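Long-range contact in uncharacterized conserved protein YiiM (Geobacillus stearothermophilus, PDB 5YHH), which is a MOSC-domain protein linked to hydroxylaminopurine resistance, probably an oxidoreductase that binds a molybdenum cofactor at its putative catalytic site: residues I108-R122 with S147-I159. Sequence-based numbering, arbitrary orientation.
Sequences IYVAGTALVQVSQPR and SGFYFRVLQEGVI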
ATOM      1  N   ILE A 108       7.587   3.528  10.788  1.00 31.80           N
ATOM      2  CA  ILE A 108       7.521   4.952  10.514  1.00 30.93           C
ATOM      3  C   ILE A 108       8.689   5.363   9.632  1.00 31.05           C
ATOM      4  O   ILE A 108       9.866   5.041   9.933  1.00 31.88           O
ATOM      5  CB  ILE A 108       7.513   5.757  11.837  1.00 32.53           C
ATOM      6  CG1 ILE A 108       6.312   5.323  12.675  1.00 31.06           C
ATOM      7  CG2 ILE A 108       7.481   7.259  11.545  1.00 33.50           C
ATOM      8  CD1 ILE A 108       6.179   5.994  14.073  1.00 31.32           C
ATOM      9  N   TYR A 109       8.381   6.086   8.557  1.00 29.79           N
ATOM     10  CA  TYR A 109       9.412   6.542   7.602  1.00 29.89           C
ATOM     11  C   TYR A 109       9.355   8.065   7.482  1.00 30.96           C
ATOM     12  O   TYR A 109       8.270   8.663   7.548  1.00 30.34           O
ATOM     13  CB  TYR A 109       9.199   5.963   6.205  1.00 28.29           C
ATOM     14  CG  TYR A 109       9.345   4.456   6.154  1.00 29.25           C
ATOM     15  CD1 TYR A 109       8.290   3.640   6.477  1.00 29.28           C
ATOM     16  CD2 TYR A 109      10.561   3.860   5.783  1.00 30.15           C
ATOM     17  CE1 TYR A 109       8.412   2.240   6.419  1.00 30.06           C
ATOM     18  CE2 TYR A 109      10.707   2.466   5.753  1.00 30.22           C
ATOM     19  CZ  TYR A 109       9.621   1.662   6.083  1.00 31.47           C
ATOM     20  OH  TYR A 109       9.720   0.281   6.073  1.00 28.97           O
ATOM     21  N   VAL A 110      10.520   8.683   7.318  1.00 32.27           N
ATOM     22  CA  VAL A 110      10.582  10.078   6.900  1.00 33.76           C
ATOM     23  C   VAL A 110      10.605  10.057   5.374  1.00 31.93           C
ATOM     24  O   VAL A 110      11.339   9.279   4.758  1.00 31.75           O
ATOM     25  CB  VAL A 110      11.820  10.826   7.432  1.00 35.12           C
ATOM     26  CG1 VAL A 110      11.881  12.231   6.843  1.00 39.25           C
ATOM     27  CG2 VAL A 110      11.771  10.974   8.938  1.00 39.88           C
ATOM     28  N   ALA A 111       9.789  10.898   4.764  1.00 31.89           N
ATOM     29  CA  ALA A 111       9.782  11.077   3.327  1.00 31.82           C
ATOM     30  C   ALA A 111       9.676  12.544   3.040  1.00 32.85           C
ATOM     31  O   ALA A 111       8.652  13.148   3.333  1.00 32.85           O
ATOM     32  CB  ALA A 111       8.580  10.337   2.704  1.00 31.28           C
ATOM     33  N   GLY A 112      10.733  13.149   2.497  1.00 34.18           N
ATOM     34  CA  GLY A 112      10.738  14.608   2.348  1.00 35.49           C
ATOM     35  C   GLY A 112      10.629  15.266   3.710  1.00 36.83           C
ATOM     36  O   GLY A 112      11.312  14.850   4.640  1.00 37.28           O
ATOM     37  N   THR A 113       9.747  16.257   3.844  1.00 36.80           N
ATOM     38  CA  THR A 113       9.446  16.857   5.135  1.00 37.54           C
ATOM     39  C   THR A 113       8.260  16.140   5.864  1.00 36.31           C
ATOM     40  O   THR A 113       7.801  16.581   6.927  1.00 36.82           O
ATOM     41  CB  THR A 113       9.168  18.359   4.943  1.00 38.86           C
ATOM     42  OG1 THR A 113       8.018  18.540   4.092  1.00 36.19           O
ATOM     43  CG2 THR A 113      10.383  19.046   4.303  1.00 41.05           C
ATOM     44  N   ALA A 114       7.770  15.040   5.308  1.00 33.99           N
ATOM     45  CA  ALA A 114       6.636  14.303   5.886  1.00 33.14           C
ATOM     46  C   ALA A 114       7.066  13.093   6.754  1.00 32.76           C
ATOM     47  O   ALA A 114       8.164  12.578   6.606  1.00 33.09           O
ATOM     48  CB  ALA A 114       5.675  13.830   4.748  1.00 32.35           C
ATOM     49  N   LEU A 115       6.167  12.639   7.633  1.00 32.38           N
ATOM     50  CA  LEU A 115       6.340  11.385   8.387  1.00 32.36           C
ATOM     51  C   LEU A 115       5.133  10.515   8.133  1.00 30.74           C
ATOM     52  O   LEU A 115       3.990  10.967   8.307  1.00 31.26           O
ATOM     53  CB  LEU A 115       6.376  11.596   9.886  1.00 34.78           C
ATOM     54  CG  LEU A 115       7.679  11.657  10.641  1.00 39.21           C
ATOM     55  CD1 LEU A 115       7.369  12.243  12.038  1.00 41.30           C
ATOM     56  CD2 LEU A 115       8.337  10.277  10.712  1.00 40.59           C
ATOM     57  N   VAL A 116       5.395   9.266   7.782  1.00 29.38           N
ATOM     58  CA  VAL A 116       4.353   8.327   7.414  1.00 28.37           C
ATOM     59  C   VAL A 116       4.534   6.996   8.151  1.00 28.52           C
ATOM     60  O   VAL A 116       5.632   6.656   8.582  1.00 29.00           O
ATOM     61  CB  VAL A 116       4.290   8.114   5.899  1.00 27.49           C
ATOM     62  CG1 VAL A 116       3.902   9.409   5.169  1.00 27.32           C
ATOM     63  CG2 VAL A 116       5.609   7.535   5.341  1.00 26.65           C
ATOM     64  N   GLN A 117       3.427   6.276   8.324  1.00 27.69           N
ATOM     65  CA  GLN A 117       3.419   5.015   9.054  1.00 27.40           C
ATOM     66  C   GLN A 117       2.625   3.990   8.272  1.00 25.73           C
ATOM     67  O   GLN A 117       1.512   4.281   7.828  1.00 24.79           O
ATOM     68  CB  GLN A 117       2.755   5.169  10.426  1.00 29.19           C
ATOM     69  CG  GLN A 117       2.858   3.917  11.323  1.00 30.40           C
ATOM     70  CD  GLN A 117       2.266   4.118  12.704  1.00 33.71           C
ATOM     71  OE1 GLN A 117       1.127   4.589  12.850  1.00 31.34           O
ATOM     72  NE2 GLN A 117       3.025   3.743  13.737  1.00 32.93           N
ATOM     73  N   VAL A 118       3.166   2.778   8.189  1.00 25.25           N
ATOM     74  CA  VAL A 118       2.481   1.651   7.529  1.00 25.01           C
ATOM     75  C   VAL A 118       1.267   1.246   8.340  1.00 25.43           C
ATOM     76  O   VAL A 118       1.372   1.036   9.549  1.00 27.05           O
ATOM     77  CB  VAL A 118       3.445   0.438   7.340  1.00 25.22           C
ATOM     78  CG1 VAL A 118       2.729  -0.754   6.683  1.00 25.52           C
ATOM     79  CG2 VAL A 118       4.666   0.848   6.503  1.00 24.76           C
ATOM     80  N   SER A 119       0.128   1.158   7.672  1.00 25.37           N
ATOM     81  CA  SER A 119      -1.170   0.919   8.315  1.00 26.64           C
ATOM     82  C   SER A 119      -1.857  -0.399   7.982  1.00 26.71           C
ATOM     83  O   SER A 119      -2.596  -0.935   8.805  1.00 28.26           O
ATOM     84  CB  SER A 119      -2.130   2.038   7.937  1.00 26.69           C
ATOM     85  OG  SER A 119      -2.372   2.080   6.545  1.00 24.67           O
ATOM     86  N   GLN A 120      -1.653  -0.879   6.754  1.00 26.83           N
ATOM     87  CA  GLN A 120      -2.283  -2.098   6.268  1.00 26.92           C
ATOM     88  C   GLN A 120      -1.727  -2.512   4.891  1.00 25.42           C
ATOM     89  O   GLN A 120      -1.205  -1.670   4.152  1.00 23.70           O
ATOM     90  CB  GLN A 120      -3.793  -1.878   6.138  1.00 28.20           C
ATOM     91  CG  GLN A 120      -4.199  -0.780   5.162  1.00 28.21           C
ATOM     92  CD  GLN A 120      -5.690  -0.834   4.805  1.00 30.59           C
ATOM     93  OE1 GLN A 120      -6.496  -0.436   5.597  1.00 28.40           O
ATOM     94  NE2 GLN A 120      -6.038  -1.370   3.610  1.00 25.25           N
ATOM     95  N   PRO A 121      -1.853  -3.808   4.540  1.00 25.78           N
ATOM     96  CA  PRO A 121      -1.690  -4.249   3.149  1.00 24.84           C
ATOM     97  C   PRO A 121      -2.751  -3.630   2.256  1.00 24.99           C
ATOM     98  O   PRO A 121      -3.794  -3.197   2.735  1.00 25.80           O
ATOM     99  CB  PRO A 121      -1.903  -5.774   3.240  1.00 26.73           C
ATOM    100  CG  PRO A 121      -1.742  -6.089   4.680  1.00 26.72           C
ATOM    101  CD  PRO A 121      -2.297  -4.929   5.394  1.00 26.66           C
ATOM    102  N   ARG A 122      -2.462  -3.538   0.970  1.00 25.54           N
ATOM    103  CA  ARG A 122      -3.415  -3.086  -0.019  1.00 25.63           C
ATOM    104  C   ARG A 122      -4.062  -4.349  -0.584  1.00 26.59           C
ATOM    105  O   ARG A 122      -3.402  -5.332  -0.824  1.00 23.77           O
ATOM    106  CB  ARG A 122      -2.682  -2.307  -1.125  1.00 25.54           C
ATOM    107  CG  ARG A 122      -3.548  -1.851  -2.306  1.00 28.30           C
ATOM    108  CD  ARG A 122      -3.539  -2.820  -3.471  1.00 33.78           C
ATOM    109  NE  ARG A 122      -4.343  -2.329  -4.606  1.00 37.69           N
ATOM    110  CZ  ARG A 122      -3.894  -1.524  -5.580  1.00 39.65           C
ATOM    111  NH1 ARG A 122      -2.605  -1.097  -5.615  1.00 36.97           N
ATOM    112  NH2 ARG A 122      -4.749  -1.149  -6.538  1.00 38.55           N
ATOM    113  N   SER A 147       1.297  -7.116  -3.425  1.00 23.93           N
ATOM    114  CA  SER A 147       0.112  -6.292  -3.205  1.00 23.61           C
ATOM    115  C   SER A 147       0.413  -4.833  -2.952  1.00 22.49           C
ATOM    116  O   SER A 147      -0.450  -3.960  -3.167  1.00 22.54           O
ATOM    117  CB  SER A 147      -0.638  -6.823  -1.966  1.00 24.64           C
ATOM    118  OG  SER A 147       0.144  -6.648  -0.774  1.00 24.88           O
ATOM    119  N   GLY A 148       1.596  -4.549  -2.436  1.00 22.89           N
ATOM    120  CA  GLY A 148       1.830  -3.218  -1.846  1.00 22.54           C
ATOM    121  C   GLY A 148       1.037  -2.993  -0.554  1.00 22.21           C
ATOM    122  O   GLY A 148       0.526  -3.927   0.051  1.00 23.04           O
ATOM    123  N   PHE A 149       0.961  -1.742  -0.117  1.00 22.11           N
ATOM    124  CA  PHE A 149       0.512  -1.423   1.256  1.00 23.27           C
ATOM    125  C   PHE A 149       0.199   0.069   1.352  1.00 22.61           C
ATOM    126  O   PHE A 149       0.581   0.868   0.478  1.00 22.24           O
ATOM    127  CB  PHE A 149       1.565  -1.824   2.311  1.00 24.75           C
ATOM    128  CG  PHE A 149       3.017  -1.540   1.868  1.00 26.58           C
ATOM    129  CD1 PHE A 149       3.547  -0.284   1.982  1.00 30.40           C
ATOM    130  CD2 PHE A 149       3.769  -2.515   1.267  1.00 28.25           C
ATOM    131  CE1 PHE A 149       4.850  -0.010   1.553  1.00 29.99           C
ATOM    132  CE2 PHE A 149       5.096  -2.251   0.824  1.00 32.58           C
ATOM    133  CZ  PHE A 149       5.612  -0.996   0.972  1.00 30.99           C
ATOM    134  N   TYR A 150      -0.484   0.450   2.420  1.00 22.61           N
ATOM    135  CA  TYR A 150      -0.816   1.836   2.612  1.00 23.32           C
ATOM    136  C   TYR A 150      -0.008   2.419   3.768  1.00 23.43           C
ATOM    137  O   TYR A 150       0.366   1.702   4.695  1.00 22.71           O
ATOM    138  CB  TYR A 150      -2.292   1.961   2.993  1.00 24.35           C
ATOM    139  CG  TYR A 150      -3.263   1.782   1.878  1.00 26.40           C
ATOM    140  CD1 TYR A 150      -3.812   0.533   1.607  1.00 29.53           C
ATOM    141  CD2 TYR A 150      -3.708   2.875   1.144  1.00 29.95           C
ATOM    142  CE1 TYR A 150      -4.760   0.371   0.615  1.00 32.52           C
ATOM    143  CE2 TYR A 150      -4.658   2.725   0.150  1.00 32.34           C
ATOM    144  CZ  TYR A 150      -5.150   1.479  -0.121  1.00 32.62           C
ATOM    145  OH  TYR A 150      -6.065   1.338  -1.097  1.00 34.48           O
ATOM    146  N   PHE A 151       0.135   3.741   3.726  1.00 23.17           N
ATOM    147  CA  PHE A 151       0.588   4.552   4.852  1.00 24.32           C
ATOM    148  C   PHE A 151      -0.496   5.531   5.289  1.00 25.54           C
ATOM    149  O   PHE A 151      -1.250   6.080   4.466  1.00 25.00           O
ATOM    150  CB  PHE A 151       1.759   5.456   4.440  1.00 23.53           C
ATOM    151  CG  PHE A 151       2.988   4.747   3.962  1.00 24.95           C
ATOM    152  CD1 PHE A 151       3.962   4.325   4.853  1.00 25.80           C
ATOM    153  CD2 PHE A 151       3.223   4.592   2.600  1.00 25.55           C
ATOM    154  CE1 PHE A 151       5.138   3.715   4.391  1.00 27.48           C
ATOM    155  CE2 PHE A 151       4.385   3.996   2.138  1.00 28.59           C
ATOM    156  CZ  PHE A 151       5.340   3.551   3.030  1.00 28.79           C
ATOM    157  N   ARG A 152      -0.517   5.800   6.590  1.00 27.13           N
ATOM    158  CA  ARG A 152      -1.160   6.988   7.149  1.00 28.14           C
ATOM    159  C   ARG A 152      -0.095   8.082   7.280  1.00 28.70           C
ATOM    160  O   ARG A 152       1.115   7.800   7.346  1.00 27.50           O
ATOM    161  CB  ARG A 152      -1.804   6.671   8.512  1.00 29.60           C
ATOM    162  CG  ARG A 152      -0.824   6.288   9.634  1.00 31.08           C
ATOM    163  CD  ARG A 152      -1.544   6.266  11.008  1.00 32.33           C
ATOM    164  NE  ARG A 152      -2.608   5.252  11.010  1.00 33.84           N
ATOM    165  CZ  ARG A 152      -2.426   3.944  11.204  1.00 32.36           C
ATOM    166  NH1 ARG A 152      -1.231   3.456  11.492  1.00 33.96           N
ATOM    167  NH2 ARG A 152      -3.463   3.128  11.163  1.00 32.43           N
ATOM    168  N   VAL A 153      -0.535   9.333   7.305  1.00 29.03           N
ATOM    169  CA  VAL A 153       0.375  10.444   7.440  1.00 30.01           C
ATOM    170  C   VAL A 153       0.370  10.916   8.889  1.00 31.82           C
ATOM    171  O   VAL A 153      -0.669  11.387   9.390  1.00 31.78           O
ATOM    172  CB  VAL A 153      -0.032  11.574   6.501  1.00 30.33           C
ATOM    173  CG1 VAL A 153       0.846  12.804   6.759  1.00 32.00           C
ATOM    174  CG2 VAL A 153       0.027  11.059   5.029  1.00 28.90           C
ATOM    175  N   LEU A 154       1.521  10.764   9.550  1.00 33.01           N
ATOM    176  CA  LEU A 154       1.715  11.220  10.933  1.00 35.34           C
ATOM    177  C   LEU A 154       2.013  12.697  11.008  1.00 36.88           C
ATOM    178  O   LEU A 154       1.561  13.386  11.940  1.00 36.80           O
ATOM    179  CB  LEU A 154       2.854  10.440  11.625  1.00 35.83           C
ATOM    180  CG  LEU A 154       2.654   8.916  11.693  1.00 35.10           C
ATOM    181  CD1 LEU A 154       3.843   8.240  12.405  1.00 35.08           C
ATOM    182  CD2 LEU A 154       1.308   8.534  12.344  1.00 34.70           C
ATOM    183  N   GLN A 155       2.814  13.188  10.061  1.00 36.32           N
ATOM    184  CA  GLN A 155       3.095  14.621   9.958  1.00 37.97           C
ATOM    185  C   GLN A 155       3.068  15.004   8.469  1.00 36.37           C
ATOM    186  O   GLN A 155       3.709  14.377   7.615  1.00 33.54           O
ATOM    187  CB  GLN A 155       4.409  15.028  10.676  1.00 40.11           C
ATOM    188  CG  GLN A 155       5.161  16.246  10.001  1.00 44.49           C
ATOM    189  CD  GLN A 155       6.540  16.609  10.599  1.00 48.22           C
ATOM    190  OE1 GLN A 155       6.625  17.070  11.732  1.00 52.85           O
ATOM    191  NE2 GLN A 155       7.613  16.437   9.808  1.00 49.70           N
ATOM    192  N   GLU A 156       2.241  15.997   8.159  1.00 36.50           N
ATOM    193  CA  GLU A 156       2.097  16.510   6.793  1.00 36.48           C
ATOM    194  C   GLU A 156       3.414  17.104   6.328  1.00 36.10           C
ATOM    195  O   GLU A 156       4.202  17.582   7.135  1.00 36.83           O
ATOM    196  CB  GLU A 156       1.003  17.605   6.760  1.00 38.77           C
ATOM    197  CG  GLU A 156      -0.360  17.042   6.924  1.00 40.81           C
ATOM    198  CD  GLU A 156      -1.481  18.068   6.779  1.00 44.74           C
ATOM    199  OE1 GLU A 156      -1.256  19.287   7.030  1.00 45.97           O
ATOM    200  OE2 GLU A 156      -2.590  17.615   6.402  1.00 47.80           O
ATOM    201  N   GLY A 157       3.676  17.067   5.032  1.00 34.74           N
ATOM    202  CA  GLY A 157       4.850  17.747   4.496  1.00 34.75           C
ATOM    203  C   GLY A 157       4.843  17.753   2.986  1.00 33.93           C
ATOM    204  O   GLY A 157       3.767  17.705   2.360  1.00 33.39           O
ATOM    205  N   VAL A 158       6.041  17.799   2.408  1.00 33.84           N
ATOM    206  CA  VAL A 158       6.230  17.916   0.969  1.00 33.89           C
ATOM    207  C   VAL A 158       7.307  16.918   0.552  1.00 33.77           C
ATOM    208  O   VAL A 158       8.293  16.732   1.258  1.00 33.20           O
ATOM    209  CB  VAL A 158       6.613  19.356   0.548  1.00 36.33           C
ATOM    210  CG1 VAL A 158       6.772  19.449  -0.985  1.00 37.50           C
ATOM    211  CG2 VAL A 158       5.557  20.368   1.056  1.00 37.48           C
ATOM    212  N   ILE A 159       7.078  16.267  -0.585  1.00 33.49           N
ATOM    213  CA  ILE A 159       8.009  15.289  -1.154  1.00 34.53           C
ATOM    214  C   ILE A 159       8.209  15.569  -2.641  1.00 35.35           C
ATOM    215  O   ILE A 159       7.350  16.163  -3.293  1.00 36.06           O
ATOM    216  CB  ILE A 159       7.450  13.846  -1.041  1.00 32.15           C
ATOM    217  CG1 ILE A 159       6.046  13.784  -1.623  1.00 32.85           C
ATOM    218  CG2 ILE A 159       7.395  13.383   0.398  1.00 33.95           C
ATOM    219  CD1 ILE A 159       5.524  12.355  -1.817  1.00 33.65           C
TER
HETATM  220  O   HOH W   1       6.642  19.115   7.554  1.00 45.43           O
HETATM  221  O   HOH W   2      -0.625  -1.146  -3.748  1.00 34.77           O
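Strands 114-121 and 149-153 pair antiparallel in the MOSC-domain sheet, and a classic beta bulge follows, with Leu154 and Gln155 both facing Leu115. Leu115 O takes both amides of the bulge, Leu154 N at 2.8 Å and Gln155 N at 3.1 Å, while Leu115 N donates to Gln155 O. The chain turns a corner at Leu154, and 157-159 then runs beside the type II' turn Ala111-Ala114 of the hairpin: Thr113 N bonds Val158 O, and Thr113 OG1, set between its own backbone N and carbonyl carbon (chi1 62°), accepts a hydrogen bond from Val158 N (2.7 Å). Gln155 NE2 also donates one to Thr113 O (2.9 Å). On one side of the sheet Val116 CG2 lies over a face of the Phe151 ring, 4.1 Å from its centroid, and Tyr109 CD1 meets the edge of that ring. On the other, Gln117 and Arg152 run side by side with amide and guanidinium planes 84° apart; Arg152 NH1 donates a hydrogen bond to Gln117 OE1 (2.9 Å) from above its carbonyl plane, and Ser119 CB lies over one guanidinium face, toward its rim. Arg152 is fixed further by Asp62, through a salt bridge, and by Ala202 O. At the far end, water links Arg122 NH1 to Ser147 O; NH1 also hydrogen-bonds Phe89 O, and NH2 the cysteinesulfonic acid at position 125. Strand 108-111 continues the sheet to 165-169, Trp93 of strand 93-96 packs against Val116 and Phe151, and helix 177-185 covers Val118 and Pro121.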